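Local coordinates for structural polyprotein, VP3 (Israeli acute paralysis virus, PDB 5CDD) that probably serves as a structural component of the icosahedral virus shell, a jelly-roll subunit that assembles with the other capsid proteins into pentamers, at residues V65-T70 and G89-G94; I102-I107 and N112-V117; I162-T167 and W228-S233; K211-T216 and D266-E271; R284-P287 and A292-V295. All coordinates share one frame; numbering follows the deposited sequence.

Contact 1: residues V65-T70 and G89-G94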
# COMPACT_ATOMS: atom_id res chain seq x y z
N VAL B 65 -34.02 -28.54 -39.05
CA VAL B 65 -34.18 -29.53 -40.11
C VAL B 65 -33.48 -29.10 -41.40
O VAL B 65 -33.73 -28.01 -41.92
CB VAL B 65 -35.67 -29.77 -40.43
CG1 VAL B 65 -35.80 -30.85 -41.47
CG2 VAL B 65 -36.40 -30.19 -39.19
N LYS B 66 -32.61 -29.97 -41.92
CA LYS B 66 -31.90 -29.68 -43.15
C LYS B 66 -32.44 -30.51 -44.31
O LYS B 66 -32.39 -30.07 -45.46
CB LYS B 66 -30.40 -29.95 -42.97
CG LYS B 66 -29.67 -28.95 -42.08
CD LYS B 66 -29.53 -27.59 -42.75
CE LYS B 66 -28.66 -27.65 -43.99
NZ LYS B 66 -28.47 -26.31 -44.62
N HIS B 67 -32.96 -31.69 -44.01
CA HIS B 67 -33.49 -32.57 -45.05
C HIS B 67 -34.77 -33.31 -44.67
O HIS B 67 -35.01 -33.62 -43.51
CB HIS B 67 -32.44 -33.62 -45.43
CG HIS B 67 -31.12 -33.04 -45.80
ND1 HIS B 67 -30.95 -32.19 -46.87
CD2 HIS B 67 -29.89 -33.20 -45.24
CE1 HIS B 67 -29.67 -31.84 -46.95
NE2 HIS B 67 -29.01 -32.44 -45.97
N VAL B 68 -35.59 -33.56 -45.68
CA VAL B 68 -36.84 -34.31 -45.54
C VAL B 68 -36.86 -35.20 -46.77
O VAL B 68 -37.50 -34.88 -47.78
CB VAL B 68 -38.08 -33.38 -45.54
CG1 VAL B 68 -39.34 -34.22 -45.40
CG2 VAL B 68 -38.00 -32.39 -44.40
N LEU B 69 -36.15 -36.32 -46.69
CA LEU B 69 -36.03 -37.26 -47.79
C LEU B 69 -37.26 -38.16 -47.98
O LEU B 69 -38.11 -38.26 -47.10
CB LEU B 69 -34.80 -38.14 -47.58
CG LEU B 69 -33.50 -37.42 -47.22
CD1 LEU B 69 -32.45 -38.45 -46.85
CD2 LEU B 69 -33.03 -36.56 -48.37
N THR B 70 -37.32 -38.81 -49.14
CA THR B 70 -38.41 -39.72 -49.46
C THR B 70 -37.83 -41.11 -49.70
O THR B 70 -37.03 -41.31 -50.61
CB THR B 70 -39.18 -39.28 -50.72
OG1 THR B 70 -39.71 -37.96 -50.53
CG2 THR B 70 -40.33 -40.24 -51.01
N GLY B 89 -28.89 -37.67 -48.86
CA GLY B 89 -28.59 -39.08 -48.93
C GLY B 89 -27.17 -39.14 -48.40
O GLY B 89 -26.76 -40.04 -47.67
N VAL B 90 -26.43 -38.12 -48.83
CA VAL B 90 -25.03 -37.90 -48.51
C VAL B 90 -24.97 -36.55 -47.79
O VAL B 90 -25.33 -35.51 -48.36
CB VAL B 90 -24.15 -37.83 -49.78
CG1 VAL B 90 -22.69 -37.66 -49.38
CG2 VAL B 90 -24.33 -39.09 -50.60
N ILE B 91 -24.51 -36.56 -46.55
CA ILE B 91 -24.44 -35.34 -45.76
C ILE B 91 -23.02 -34.97 -45.33
O ILE B 91 -22.37 -35.70 -44.59
CB ILE B 91 -25.30 -35.46 -44.49
CG1 ILE B 91 -26.74 -35.79 -44.87
CG2 ILE B 91 -25.25 -34.16 -43.70
CD1 ILE B 91 -27.65 -36.02 -43.69
N PRO B 92 -22.52 -33.81 -45.81
CA PRO B 92 -21.17 -33.38 -45.44
C PRO B 92 -21.13 -33.10 -43.94
O PRO B 92 -21.86 -32.24 -43.44
CB PRO B 92 -20.97 -32.12 -46.27
CG PRO B 92 -21.82 -32.36 -47.46
CD PRO B 92 -23.07 -32.95 -46.86
N VAL B 93 -20.29 -33.83 -43.21
CA VAL B 93 -20.17 -33.63 -41.77
C VAL B 93 -19.34 -32.39 -41.49
O VAL B 93 -18.15 -32.36 -41.76
CB VAL B 93 -19.51 -34.85 -41.10
CG1 VAL B 93 -19.33 -34.59 -39.61
CG2 VAL B 93 -20.37 -36.08 -41.31
N GLY B 94 -19.97 -31.36 -40.95
CA GLY B 94 -19.26 -30.13 -40.64
C GLY B 94 -20.19 -29.04 -40.16
O GLY B 94 -21.38 -29.04 -40.48
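The side chains of His67 and Ile91 approach from opposite directions, between two β-sheets, and the methyl reaches the ring obliquely. Strand 64-72 pairs with strand 255-265 in one sheet, strand 90-92 with strand 236-247 in the other, so the contact lies inside the sandwich of a viral capsid jelly roll. Ile91 presents the end of its longer branch: CG1 stands anti to the carbonyl carbon (chi1 -56°) and the chain continues extended, bringing CD1 to 3.9 Å from His67 CD2. Farther back along the same branch, Ile91 CG1 lies 4.1 Å from His67 CD2. The isoleucine thus lies nearest CD2 of the imidazole, while His67 NE2 hydrogen-bonds to the hydroxyl of Tyr98, which helps to fix the rotation of the ring. One face of that ring is partly covered from within its own strand, where Lys66 CB sits 4.0 Å above the plane and toward the rim. A classic β bulge sets Lys66 and His67 together opposite Val260 of strand 255-265.

Two residues along the strand, Leu69 also points across the gap. Its CD1 comes to 4.2 Å from Gly89 N, a loose van der Waals approach to bare backbone just ahead of strand 90-92. Backbone hydrogen bonds tie Gly89 to Ile240 and Ile91 to Leu238 within their own sheet. The two layers thus meet here through buried hydrocarbon and a histidine ring, and the NE2 of that histidine is satisfied by a tyrosine outside the pair, leaving dispersion and burial to hold the interface.

Contact 2: residues I102-I107 and N112-V117; sequences IRTIKI and NRETEV
Arg103 and Thr115 face each other as an antiparallel hydrogen-bonded pair in the β-hairpin of strands 101-106 and 111-118, which stands out from the jelly-roll body. Arg103 N donates to Thr115 O at 2.9 Å, nearly straight (168°) and in the carbonyl plane, and Thr115 N returns the bond to Arg103 O. Ile105 and Arg113 repeat the pattern toward the turn, where Arg113 N lies 2.8 Å from Ile105 O.

On the face carrying these two pairs, Ile105 and Arg113 lie side by side. Ile105 CG1 sits between its backbone N and carbonyl carbon (chi1 57°), which brings it to 3.5 Å from Arg113 CB. Ile107 comes across the arginine at about a right angle, with CD1 close to both Arg113 CB and NE. The other face holds Ile102, Thr104, Asn112 and Glu114: Ile102 CG2 meets Glu114 CB at 3.6 Å, and Thr104 CG2 meets Asn112 CB at 3.7 Å, while Thr104 and Glu114 run alongside each other.

Farther out, Arg113, Glu114 and Thr115 pair with a strand of a neighbouring subunit, so the sheet continues across the interface, and Thr115 OG1 is hydrogen-bonded to Thr203 OG1 of that subunit. Glu116 forms a salt bridge with Lys100 at the base of the hairpin. Arg103 leads away from the pairing strand, and its NH1 hydrogen-bonds to Ala291 O; Ile105 CG2, from the same strand, lies 3.8 Å above the plane of the Arg103 guanidinium, over its centre.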
# COMPACT_ATOMS: atom_id res chain seq x y z
N ILE B 102 -29.92 -21.31 -55.85
CA ILE B 102 -29.59 -20.16 -56.67
C ILE B 102 -30.82 -19.46 -57.22
O ILE B 102 -31.62 -20.05 -57.95
CB ILE B 102 -28.67 -20.56 -57.83
CG1 ILE B 102 -27.34 -21.05 -57.26
CG2 ILE B 102 -28.45 -19.39 -58.77
CD1 ILE B 102 -26.38 -21.53 -58.30
N ARG B 103 -30.96 -18.20 -56.85
CA ARG B 103 -32.08 -17.38 -57.28
C ARG B 103 -31.68 -16.66 -58.56
O ARG B 103 -30.85 -15.75 -58.54
CB ARG B 103 -32.42 -16.35 -56.20
CG ARG B 103 -33.77 -15.69 -56.39
CD ARG B 103 -33.69 -14.20 -56.19
NE ARG B 103 -35.01 -13.58 -56.29
CZ ARG B 103 -35.22 -12.27 -56.29
NH1 ARG B 103 -36.46 -11.81 -56.39
NH2 ARG B 103 -34.21 -11.43 -56.19
N THR B 104 -32.27 -17.08 -59.67
CA THR B 104 -31.97 -16.49 -60.96
C THR B 104 -33.05 -15.51 -61.41
O THR B 104 -34.24 -15.82 -61.35
CB THR B 104 -31.80 -17.56 -62.04
OG1 THR B 104 -30.90 -18.58 -61.58
CG2 THR B 104 -31.25 -16.94 -63.31
N ILE B 105 -32.63 -14.32 -61.84
CA ILE B 105 -33.55 -13.30 -62.31
C ILE B 105 -33.05 -12.80 -63.65
O ILE B 105 -31.87 -12.92 -63.95
CB ILE B 105 -33.64 -12.11 -61.33
CG1 ILE B 105 -32.26 -11.50 -61.12
CG2 ILE B 105 -34.25 -12.57 -60.03
CD1 ILE B 105 -32.25 -10.24 -60.29
N LYS B 106 -33.96 -12.25 -64.44
CA LYS B 106 -33.62 -11.72 -65.75
C LYS B 106 -33.18 -10.28 -65.55
O LYS B 106 -33.48 -9.68 -64.52
CB LYS B 106 -34.85 -11.75 -66.66
CG LYS B 106 -35.59 -13.09 -66.71
CD LYS B 106 -36.99 -12.94 -67.31
CE LYS B 106 -37.81 -14.23 -67.22
NZ LYS B 106 -39.17 -14.08 -67.84
N ILE B 107 -32.47 -9.73 -66.53
CA ILE B 107 -32.01 -8.35 -66.46
C ILE B 107 -32.13 -7.78 -67.87
O ILE B 107 -32.59 -6.67 -68.07
CB ILE B 107 -30.55 -8.26 -65.98
CG1 ILE B 107 -30.46 -8.69 -64.51
CG2 ILE B 107 -30.01 -6.84 -66.20
CD1 ILE B 107 -29.05 -8.86 -64.00
N ASN B 112 -28.47 -12.88 -66.99
CA ASN B 112 -29.28 -13.19 -65.82
C ASN B 112 -28.44 -12.91 -64.59
O ASN B 112 -27.21 -12.85 -64.68
CB ASN B 112 -29.69 -14.67 -65.79
CG ASN B 112 -30.63 -15.04 -66.92
OD1 ASN B 112 -31.59 -14.33 -67.21
ND2 ASN B 112 -30.38 -16.19 -67.55
N ARG B 113 -29.09 -12.74 -63.45
CA ARG B 113 -28.38 -12.48 -62.20
C ARG B 113 -28.62 -13.60 -61.21
O ARG B 113 -29.74 -13.78 -60.72
CB ARG B 113 -28.83 -11.15 -61.58
CG ARG B 113 -28.14 -10.84 -60.26
CD ARG B 113 -28.47 -9.44 -59.78
NE ARG B 113 -28.22 -8.45 -60.82
CZ ARG B 113 -28.31 -7.14 -60.65
NH1 ARG B 113 -28.06 -6.32 -61.67
NH2 ARG B 113 -28.64 -6.64 -59.47
N GLU B 114 -27.57 -14.36 -60.92
CA GLU B 114 -27.68 -15.47 -59.97
C GLU B 114 -27.19 -15.06 -58.59
O GLU B 114 -26.08 -14.55 -58.44
CB GLU B 114 -26.85 -16.66 -60.45
CG GLU B 114 -27.28 -17.24 -61.78
CD GLU B 114 -26.55 -18.53 -62.10
OE1 GLU B 114 -25.30 -18.53 -62.08
OE2 GLU B 114 -27.23 -19.55 -62.36
N THR B 115 -28.03 -15.29 -57.59
CA THR B 115 -27.70 -14.97 -56.20
C THR B 115 -27.77 -16.25 -55.37
O THR B 115 -28.76 -16.98 -55.45
CB THR B 115 -28.68 -13.94 -55.61
OG1 THR B 115 -28.58 -12.71 -56.33
CG2 THR B 115 -28.36 -13.69 -54.15
N GLU B 116 -26.74 -16.51 -54.58
CA GLU B 116 -26.71 -17.70 -53.74
C GLU B 116 -27.53 -17.47 -52.47
O GLU B 116 -27.34 -16.46 -51.77
CB GLU B 116 -25.28 -18.05 -53.33
CG GLU B 116 -24.33 -18.32 -54.49
CD GLU B 116 -22.95 -18.73 -54.01
OE1 GLU B 116 -22.33 -17.97 -53.24
OE2 GLU B 116 -22.48 -19.82 -54.42
N VAL B 117 -28.44 -18.39 -52.18
CA VAL B 117 -29.26 -18.32 -50.98
C VAL B 117 -28.99 -19.58 -50.19
O VAL B 117 -29.31 -20.69 -50.63
CB VAL B 117 -30.76 -18.24 -51.31
CG1 VAL B 117 -31.56 -18.18 -50.03
CG2 VAL B 117 -31.03 -17.01 -52.14

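Contact 3: residues I162-T167 and W228-S233; sequences IPVKPT and WNFHES
Val164 packs its two methyls against consecutive rings, Phe230 and His231. With chi1 at -61°, CG1 stands anti to the carbonyl carbon and CG2 lies between it and the backbone N, so that each methyl meets a different ring: Val164 CG1 lies 4.3 Å from Phe230 CE2, and Val164 CG2 comes to 3.9 Å from His231 CE1. The valine methyl CG2 approaches the imidazole at its edge and in its plane, the two side chains coming from opposite directions. Phe230 CD2 in turn lies 4.0 Å above one face of the His231 ring, offset toward the rim. Behind these groups, Ile171 touches both Val164 and Phe230.

The segments belong to two excursions from the jelly roll: 162-167, which follows strand 150-159 and holds the weakly bonded strand 164-166, and the short helix 228-231, which precedes strand 236-247.

A backbone carbonyl also comes near: Ile162 O is 3.7 Å from His231 CE1, near the plane of the ring.

Hydrogen bonds act within the helical segment. Glu232 N reaches Trp228 O at 3.1 Å, and Ser233 OG donates to Asn229 O at 2.6 Å, while Gly218 N is a further partner of the same hydroxyl.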
# COMPACT_ATOMS: atom_id res chain seq x y z
N ILE B 162 -15.15 -35.71 -50.06
CA ILE B 162 -16.49 -36.17 -50.40
C ILE B 162 -16.65 -36.28 -51.91
O ILE B 162 -16.45 -35.30 -52.63
CB ILE B 162 -17.55 -35.18 -49.87
CG1 ILE B 162 -17.31 -34.91 -48.38
CG2 ILE B 162 -18.95 -35.74 -50.09
CD1 ILE B 162 -18.21 -33.83 -47.81
N PRO B 163 -17.00 -37.48 -52.41
CA PRO B 163 -17.17 -37.66 -53.86
C PRO B 163 -18.26 -36.70 -54.34
O PRO B 163 -19.42 -36.84 -53.96
CB PRO B 163 -17.60 -39.12 -53.97
CG PRO B 163 -16.90 -39.76 -52.81
CD PRO B 163 -17.14 -38.76 -51.71
N VAL B 164 -17.90 -35.73 -55.16
CA VAL B 164 -18.87 -34.76 -55.63
C VAL B 164 -18.94 -34.58 -57.14
O VAL B 164 -18.08 -35.05 -57.88
CB VAL B 164 -18.62 -33.37 -55.00
CG1 VAL B 164 -18.76 -33.45 -53.49
CG2 VAL B 164 -17.24 -32.86 -55.39
N LYS B 165 -19.99 -33.89 -57.58
CA LYS B 165 -20.22 -33.58 -58.98
C LYS B 165 -20.42 -32.08 -59.08
O LYS B 165 -21.55 -31.59 -59.05
CB LYS B 165 -21.47 -34.30 -59.50
CG LYS B 165 -21.38 -35.82 -59.52
CD LYS B 165 -22.71 -36.44 -59.94
CE LYS B 165 -22.67 -37.96 -59.85
NZ LYS B 165 -24.01 -38.58 -60.07
N PRO B 166 -19.32 -31.31 -59.16
CA PRO B 166 -19.41 -29.85 -59.25
C PRO B 166 -20.28 -29.40 -60.41
O PRO B 166 -20.40 -30.09 -61.42
CB PRO B 166 -17.95 -29.44 -59.42
CG PRO B 166 -17.22 -30.47 -58.63
CD PRO B 166 -17.92 -31.75 -59.06
N THR B 167 -20.90 -28.23 -60.25
CA THR B 167 -21.76 -27.66 -61.28
C THR B 167 -21.24 -26.27 -61.61
O THR B 167 -20.40 -25.73 -60.89
CB THR B 167 -23.22 -27.56 -60.77
OG1 THR B 167 -23.71 -28.86 -60.45
CG2 THR B 167 -24.12 -26.94 -61.83
N TRP B 228 -12.50 -25.77 -53.66
CA TRP B 228 -11.48 -26.17 -52.70
C TRP B 228 -11.78 -25.84 -51.25
O TRP B 228 -11.48 -26.62 -50.35
CB TRP B 228 -10.12 -25.57 -53.05
CG TRP B 228 -9.01 -26.20 -52.27
CD1 TRP B 228 -8.56 -27.49 -52.38
CD2 TRP B 228 -8.21 -25.58 -51.24
NE1 TRP B 228 -7.53 -27.70 -51.50
CE2 TRP B 228 -7.30 -26.56 -50.79
CE3 TRP B 228 -8.18 -24.30 -50.67
CZ2 TRP B 228 -6.36 -26.29 -49.79
CZ3 TRP B 228 -7.24 -24.04 -49.67
CH2 TRP B 228 -6.34 -25.03 -49.24
N ASN B 229 -12.35 -24.66 -51.02
CA ASN B 229 -12.68 -24.25 -49.66
C ASN B 229 -13.77 -25.15 -49.12
O ASN B 229 -13.88 -25.37 -47.92
CB ASN B 229 -13.14 -22.80 -49.61
CG ASN B 229 -12.03 -21.82 -49.91
OD1 ASN B 229 -10.98 -21.83 -49.25
ND2 ASN B 229 -12.24 -20.97 -50.90
N PHE B 230 -14.59 -25.67 -50.04
CA PHE B 230 -15.68 -26.55 -49.68
C PHE B 230 -15.13 -27.80 -49.01
O PHE B 230 -15.59 -28.19 -47.93
CB PHE B 230 -16.46 -26.94 -50.93
CG PHE B 230 -17.58 -27.91 -50.66
CD1 PHE B 230 -18.75 -27.48 -50.05
CD2 PHE B 230 -17.44 -29.25 -50.99
CE1 PHE B 230 -19.77 -28.38 -49.76
CE2 PHE B 230 -18.45 -30.16 -50.71
CZ PHE B 230 -19.62 -29.73 -50.09
N HIS B 231 -14.15 -28.42 -49.64
CA HIS B 231 -13.54 -29.64 -49.12
C HIS B 231 -12.74 -29.38 -47.84
O HIS B 231 -12.60 -30.26 -47.00
CB HIS B 231 -12.63 -30.27 -50.18
CG HIS B 231 -13.38 -30.78 -51.37
ND1 HIS B 231 -14.33 -31.78 -51.28
CD2 HIS B 231 -13.32 -30.43 -52.68
CE1 HIS B 231 -14.83 -32.02 -52.48
NE2 HIS B 231 -14.23 -31.21 -53.35
N GLU B 232 -12.23 -28.16 -47.71
CA GLU B 232 -11.44 -27.78 -46.54
C GLU B 232 -12.32 -27.40 -45.35
O GLU B 232 -11.81 -26.94 -44.33
CB GLU B 232 -10.53 -26.60 -46.90
CG GLU B 232 -9.43 -26.94 -47.89
CD GLU B 232 -8.41 -27.89 -47.32
OE1 GLU B 232 -7.70 -27.50 -46.36
OE2 GLU B 232 -8.31 -29.03 -47.82
N SER B 233 -13.62 -27.59 -45.49
CA SER B 233 -14.55 -27.23 -44.42
C SER B 233 -15.35 -28.38 -43.81
O SER B 233 -16.24 -28.11 -43.00
CB SER B 233 -15.55 -26.19 -44.94
OG SER B 233 -14.90 -25.09 -45.55

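Contact 4: residues K211-T216 and D266-E271; sequences KMFLKT and DVVVVE
Backbone hydrogen bonds to both Ser131 and Tyr132 hold Val270 in place, and from that position its side chain reaches Phe213. The methyl CG2 lies squarely over the ring face, 3.3 Å from the centroid of the Phe213 ring and only 10° off its normal, a CH-pi contact touching all six ring carbons. Val270 has CG1 anti to the backbone N (chi1 -177°), which leaves CG2 beside that nitrogen and directed at the aromatic. The two side chains cross at about a right angle, and the phenyl turns its flat surface to the valine. Val268, two residues earlier on the same side of the strand, works differently: its CG2 comes near the ring plane and meets the edge, 4.0 Å from Phe213 CE1.

The contact sits where strand 267-270 runs on beyond the corner that ends strand 255-265, and where residues 211-216 lead into the short strand 214-215. Both strands pair with strand 132-144 of the jelly roll, and Tyr132 and Arg134 from it touch the phenylalanine as well. Val27 of a neighbouring subunit packs on Phe213, and Tyr148 of another on Val270, so the cluster lies between chains.

Face and edge of one aromatic are thus met by two aliphatic groups. The attachment is hydrophobic, with a modest CH-pi term, while the backbone bonds of Val270 to Ser131 and Tyr132 hold the valine side in place.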
# COMPACT_ATOMS: atom_id res chain seq x y z
N LYS B 211 -6.08 -31.82 -39.00
CA LYS B 211 -5.97 -30.39 -38.78
C LYS B 211 -6.59 -30.10 -37.42
O LYS B 211 -7.43 -30.85 -36.94
CB LYS B 211 -6.73 -29.61 -39.85
CG LYS B 211 -6.24 -29.88 -41.25
CD LYS B 211 -7.05 -29.11 -42.27
CE LYS B 211 -6.66 -29.51 -43.68
NZ LYS B 211 -6.84 -30.97 -43.91
N MET B 212 -6.16 -29.00 -36.81
CA MET B 212 -6.68 -28.61 -35.51
C MET B 212 -8.07 -27.99 -35.65
O MET B 212 -8.94 -28.16 -34.79
CB MET B 212 -5.73 -27.62 -34.85
CG MET B 212 -4.37 -28.18 -34.52
SD MET B 212 -3.43 -27.01 -33.55
CE MET B 212 -3.38 -27.86 -31.99
N PHE B 213 -8.25 -27.25 -36.74
CA PHE B 213 -9.51 -26.59 -37.04
C PHE B 213 -9.77 -26.70 -38.54
O PHE B 213 -8.83 -26.88 -39.32
CB PHE B 213 -9.44 -25.11 -36.67
CG PHE B 213 -9.05 -24.84 -35.24
CD1 PHE B 213 -9.96 -25.05 -34.21
CD2 PHE B 213 -7.79 -24.33 -34.93
CE1 PHE B 213 -9.62 -24.76 -32.89
CE2 PHE B 213 -7.44 -24.04 -33.62
CZ PHE B 213 -8.36 -24.25 -32.60
N LEU B 214 -11.03 -26.58 -38.94
CA LEU B 214 -11.40 -26.64 -40.35
C LEU B 214 -11.96 -25.29 -40.78
O LEU B 214 -12.47 -24.53 -39.95
CB LEU B 214 -12.43 -27.74 -40.59
CG LEU B 214 -11.92 -29.18 -40.50
CD1 LEU B 214 -13.09 -30.14 -40.61
CD2 LEU B 214 -10.92 -29.44 -41.61
N LYS B 215 -11.87 -24.99 -42.07
CA LYS B 215 -12.37 -23.72 -42.59
C LYS B 215 -13.88 -23.61 -42.45
O LYS B 215 -14.57 -24.62 -42.31
CB LYS B 215 -11.95 -23.55 -44.05
CG LYS B 215 -10.44 -23.34 -44.23
CD LYS B 215 -10.09 -22.98 -45.67
CE LYS B 215 -8.63 -22.55 -45.82
NZ LYS B 215 -7.67 -23.65 -45.53
N THR B 216 -14.39 -22.39 -42.49
CA THR B 216 -15.83 -22.15 -42.36
C THR B 216 -16.47 -21.64 -43.64
O THR B 216 -17.63 -21.21 -43.63
CB THR B 216 -16.12 -21.14 -41.23
OG1 THR B 216 -15.53 -19.88 -41.57
CG2 THR B 216 -15.55 -21.64 -39.91
N ASP B 266 -19.72 -29.07 -28.16
CA ASP B 266 -18.29 -28.95 -27.91
C ASP B 266 -17.72 -28.04 -28.98
O ASP B 266 -16.68 -28.33 -29.58
CB ASP B 266 -17.62 -30.32 -27.97
CG ASP B 266 -18.24 -31.31 -27.00
OD1 ASP B 266 -18.35 -30.98 -25.80
OD2 ASP B 266 -18.63 -32.42 -27.45
N VAL B 267 -18.41 -26.93 -29.22
CA VAL B 267 -18.02 -25.96 -30.23
C VAL B 267 -16.94 -24.99 -29.78
O VAL B 267 -16.91 -24.54 -28.64
CB VAL B 267 -19.24 -25.13 -30.69
CG1 VAL B 267 -18.82 -24.13 -31.76
CG2 VAL B 267 -20.32 -26.05 -31.22
N VAL B 268 -16.04 -24.67 -30.71
CA VAL B 268 -14.97 -23.73 -30.49
C VAL B 268 -14.69 -23.09 -31.84
O VAL B 268 -14.62 -23.78 -32.86
CB VAL B 268 -13.68 -24.41 -29.96
CG1 VAL B 268 -13.98 -25.16 -28.70
CG2 VAL B 268 -13.12 -25.34 -30.99
N VAL B 269 -14.58 -21.77 -31.86
CA VAL B 269 -14.32 -21.05 -33.10
C VAL B 269 -13.02 -20.28 -32.99
O VAL B 269 -12.62 -19.87 -31.90
CB VAL B 269 -15.46 -20.09 -33.44
CG1 VAL B 269 -16.73 -20.87 -33.74
CG2 VAL B 269 -15.69 -19.12 -32.30
N VAL B 270 -12.35 -20.08 -34.13
CA VAL B 270 -11.09 -19.36 -34.15
C VAL B 270 -11.16 -18.17 -35.10
O VAL B 270 -11.73 -18.26 -36.18
CB VAL B 270 -9.94 -20.29 -34.60
CG1 VAL B 270 -8.61 -19.55 -34.55
CG2 VAL B 270 -9.90 -21.51 -33.70
N GLU B 271 -10.59 -17.07 -34.62
CA GLU B 271 -10.51 -15.83 -35.35
C GLU B 271 -11.82 -15.11 -35.20
O GLU B 271 -12.85 -15.72 -34.88
CB GLU B 271 -10.23 -16.10 -36.83
CG GLU B 271 -9.85 -14.86 -37.62
CD GLU B 271 -8.86 -15.15 -38.73
OE1 GLU B 271 -8.77 -16.33 -39.15
OE2 GLU B 271 -8.16 -14.22 -39.17

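Contact 5: residues R284-P287 and A292-V295; sequences RPPP and AVEV
Pro286 and Val293 make the closer-packed part of this contact, a small apolar touch between two irregular stretches of the C-terminal tail beyond strand 282-283. Pro286 CG comes to 3.3 Å from Val293 CG1, and Pro286 CD lies 3.9 Å from the same methyl, so one branch of the valine meets one corner of the pyrrolidine ring. The side chains pass at a slant. Val293 places CG1 anti to its carbonyl carbon (chi1 -67°), and that branch is the one turned to the proline. Arg103 of the hairpin packs against both residues, joining the tail to strand 101-106, while Leu37 of a neighbouring subunit packs on Pro286 and Gln200 of another on Val293.

Around this point the fit is looser. Arg284 O stands 4.3 Å from Val293 CG1, and Ala292 O is equally far from Pro286 CG. Ala292 and Glu294 belong to the exposed side. The opposite charges there are not engaged with each other, since Arg284 NH1 and Glu294 OE1 remain 5.6 Å apart. Each turns to a neighbouring subunit instead: Arg284 NH2 forms a salt bridge with Asp103 of one, and Glu294 OE1 hydrogen-bonds to Gln73 of another.

The apolar touch alone is slight, which suggests that the course of this tail also depends on polar bonds, within the chain (Glu294 O with Gln281) and across subunit interfaces.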
# COMPACT_ATOMS: atom_id res chain seq x y z
N ARG B 284 -32.69 -11.41 -47.78
CA ARG B 284 -34.00 -10.87 -47.47
C ARG B 284 -34.95 -11.00 -48.65
O ARG B 284 -34.84 -10.25 -49.62
CB ARG B 284 -33.85 -9.40 -47.09
CG ARG B 284 -32.69 -9.16 -46.15
CD ARG B 284 -32.54 -7.69 -45.90
NE ARG B 284 -33.73 -7.17 -45.25
CZ ARG B 284 -34.14 -5.92 -45.35
NH1 ARG B 284 -33.45 -5.05 -46.09
NH2 ARG B 284 -35.24 -5.54 -44.71
N PRO B 285 -35.91 -11.95 -48.58
CA PRO B 285 -36.88 -12.19 -49.65
C PRO B 285 -37.55 -10.94 -50.23
O PRO B 285 -38.32 -10.26 -49.56
CB PRO B 285 -37.90 -13.12 -48.99
CG PRO B 285 -37.06 -13.89 -48.01
CD PRO B 285 -36.22 -12.79 -47.41
N PRO B 286 -37.25 -10.61 -51.51
CA PRO B 286 -37.86 -9.43 -52.11
C PRO B 286 -39.38 -9.63 -52.22
O PRO B 286 -39.87 -10.76 -52.14
CB PRO B 286 -37.20 -9.36 -53.49
CG PRO B 286 -35.88 -10.01 -53.27
CD PRO B 286 -36.24 -11.20 -52.41
N PRO B 287 -40.13 -8.54 -52.41
CA PRO B 287 -41.59 -8.66 -52.53
C PRO B 287 -42.01 -9.55 -53.69
O PRO B 287 -42.98 -10.31 -53.58
CB PRO B 287 -42.04 -7.21 -52.72
CG PRO B 287 -41.00 -6.44 -51.97
CD PRO B 287 -39.72 -7.13 -52.39
N ALA B 292 -35.25 -7.20 -57.39
CA ALA B 292 -33.82 -7.42 -57.18
C ALA B 292 -33.42 -7.25 -55.72
O ALA B 292 -34.05 -6.50 -54.97
CB ALA B 292 -33.02 -6.47 -58.05
N VAL B 293 -32.37 -7.97 -55.31
CA VAL B 293 -31.87 -7.90 -53.94
C VAL B 293 -30.67 -6.96 -53.89
O VAL B 293 -30.12 -6.58 -54.92
CB VAL B 293 -31.42 -9.29 -53.43
CG1 VAL B 293 -32.61 -10.21 -53.29
CG2 VAL B 293 -30.40 -9.89 -54.39
N GLU B 294 -30.26 -6.59 -52.68
CA GLU B 294 -29.12 -5.71 -52.50
C GLU B 294 -27.82 -6.51 -52.51
O GLU B 294 -27.74 -7.57 -51.89
CB GLU B 294 -29.23 -4.93 -51.18
CG GLU B 294 -27.94 -4.21 -50.80
CD GLU B 294 -28.11 -3.26 -49.62
OE1 GLU B 294 -28.64 -3.70 -48.57
OE2 GLU B 294 -27.72 -2.08 -49.74
N VAL B 295 -26.82 -6.01 -53.22
CA VAL B 295 -25.53 -6.67 -53.32
C VAL B 295 -24.45 -5.86 -52.60
O VAL B 295 -24.16 -4.72 -52.98
CB VAL B 295 -25.11 -6.87 -54.79
CG1 VAL B 295 -23.80 -7.65 -54.86
CG2 VAL B 295 -26.21 -7.60 -55.55

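Contacts 1 and 4 are buried and held by van der Waals packing. Contact 1 joins the two sheets of the sandwich; contact 4 fills a site beside strand 132-144, part of the sheet that also includes strand 64-72 of contact 1. Contacts 2, 3 and 5 are only partly buried and belong to a hairpin, loops and the tail. Contact 2 alone is built on backbone pairing. Contact 5 abuts it, with Arg103 NH2 3.5 Å from Val293 CG1. Contact 3 bridges inward: Ile162 CD1 packs on Pro92 CB of contact 1 at 3.6 Å, and Glu232 O lies 3.0 Å from Lys215 N of contact 4, a probable hydrogen bond. Contacts 2 and 4 lie on opposite sides of the chain's centre.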